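Local coordinates for protein putative transcriptional regulator (MarR/EmrR family) (Acinetobacter sp. ADP1, PDB 3NRV) that probably binds DNA as a transcriptional regulator of the MarR/EmrR family, working as a dimer of winged helix-turn-helix subunits, at residues S50-S53 with Q58-S61. Sequence-based numbering, arbitrary orientation.
Sequences SSAS and QKIS
Lys59 reaches out from helix 57-64 to the loop that leaves helix 40-51 and donates an N-H of its ammonium group to the backbone oxygen of Ser53, a compact example of a lysine bridging a helix and the link that leads into it. The bond from Lys59 NZ to Ser53 O is 2.9 Å long. It enters in the plane of the carbonyl and nearly in line with it, the angle at the oxygen being 159°. Reach explains the pairing: with CG anti to the backbone N (chi1 -179°) and every later torsion also near 180°, the lysine is stretched to full length, as it must be where the two backbones come no nearer than the 9.3 Å between Ala52 CA and Ile60 CA.

Close packing is confined to the outer part of this chain. The methyl of Ala52 points toward the helix and lies against the last methylene, its CB 4.0 Å from Lys59 CE, while Lys59 CD passes 3.8 Å from Ser53 O. The other side is loose. Ser53 turns its CB away from the helix and is exposed, with a sulfate ion near its side chain, and the two segments bury merely 99 Å² between them. One layer further in, the buried Ile60 faces Ile45 and Leu49 of helix 40-51, so the hydrophobic joining of the two helices is made beneath the lysine.

Ser56 OG receives the backbone N-H of Lys59 near the start of the helix, and Asp54 adds a long, weak ion pair to NZ. The contact ties the linker from helix 40-51 to the first helix of the helix-turn-helix, which helices 57-64 and 68-80 form in the MarR fold. The chemistry implies a light, solvent-edged tether: one charged hydrogen bond to a main-chain oxygen, backed by one methyl-methylene contact.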
loop_
_atom_site.group_PDB
_atom_site.type_symbol
_atom_site.label_atom_id
_atom_site.label_comp_id
_atom_site.label_asym_id
_atom_site.label_seq_id
_atom_site.Cartn_x
_atom_site.Cartn_y
_atom_site.Cartn_z
ATOM N N SER C 50 -3.355 -17.259 -2.792
ATOM C CA SER C 50 -3.016 -18.225 -3.833
ATOM C C SER C 50 -1.601 -18.774 -3.641
ATOM O O SER C 50 -1.258 -19.817 -4.190
ATOM C CB SER C 50 -3.134 -17.595 -5.223
ATOM O OG SER C 50 -1.974 -16.841 -5.505
ATOM N N SER C 51 -0.786 -18.058 -2.867
ATOM C CA SER C 51 0.657 -18.279 -2.804
ATOM C C SER C 51 1.064 -19.043 -1.564
ATOM O O SER C 51 2.108 -19.686 -1.526
ATOM C CB SER C 51 1.395 -16.935 -2.753
ATOM O OG SER C 51 1.344 -16.243 -3.986
ATOM N N ALA C 52 0.257 -18.946 -0.524
ATOM C CA ALA C 52 0.716 -19.420 0.760
ATOM C C ALA C 52 -0.250 -20.378 1.402
ATOM O O ALA C 52 -1.434 -20.453 1.053
ATOM C CB ALA C 52 1.020 -18.243 1.696
ATOM N N SER C 53 0.294 -21.116 2.355
ATOM C CA SER C 53 -0.465 -22.072 3.128
ATOM C C SER C 53 -0.717 -21.504 4.520
ATOM O O SER C 53 0.038 -20.639 5.002
ATOM C CB SER C 53 0.308 -23.392 3.212
ATOM O OG SER C 53 1.705 -23.168 3.074
ATOM N N GLN C 58 -3.411 -13.041 10.885
ATOM C CA GLN C 58 -2.067 -12.614 11.284
ATOM C C GLN C 58 -1.051 -12.755 10.140
ATOM O O GLN C 58 -0.288 -11.841 9.849
ATOM C CB GLN C 58 -1.558 -13.433 12.477
ATOM C CG GLN C 58 -0.171 -13.013 12.955
ATOM C CD GLN C 58 -0.160 -11.616 13.547
ATOM O OE1 GLN C 58 0.433 -10.686 12.985
ATOM N NE2 GLN C 58 -0.820 -11.457 14.686
ATOM N N LYS C 59 -1.019 -13.923 9.518
ATOM C CA LYS C 59 -0.058 -14.147 8.439
ATOM C C LYS C 59 -0.287 -13.201 7.243
ATOM O O LYS C 59 0.671 -12.686 6.661
ATOM C CB LYS C 59 -0.057 -15.613 7.990
ATOM C CG LYS C 59 0.948 -15.889 6.876
ATOM C CD LYS C 59 1.076 -17.381 6.585
ATOM C CE LYS C 59 2.127 -17.647 5.515
ATOM N NZ LYS C 59 2.442 -19.112 5.429
ATOM N N ILE C 60 -1.551 -12.955 6.894
ATOM C CA ILE C 60 -1.847 -12.055 5.772
ATOM C C ILE C 60 -1.382 -10.631 6.114
ATOM O O ILE C 60 -0.753 -9.948 5.301
ATOM C CB ILE C 60 -3.358 -12.095 5.391
ATOM C CG1 ILE C 60 -3.760 -13.498 4.919
ATOM C CG2 ILE C 60 -3.695 -11.060 4.320
ATOM C CD1 ILE C 60 -5.268 -13.738 4.991
ATOM N N SER C 61 -1.656 -10.199 7.342
ATOM C CA SER C 61 -1.209 -8.885 7.806
ATOM C C SER C 61 0.316 -8.752 7.803
ATOM O O SER C 61 0.868 -7.725 7.387
ATOM C CB SER C 61 -1.774 -8.604 9.217
ATOM O OG SER C 61 -1.278 -7.388 9.739
#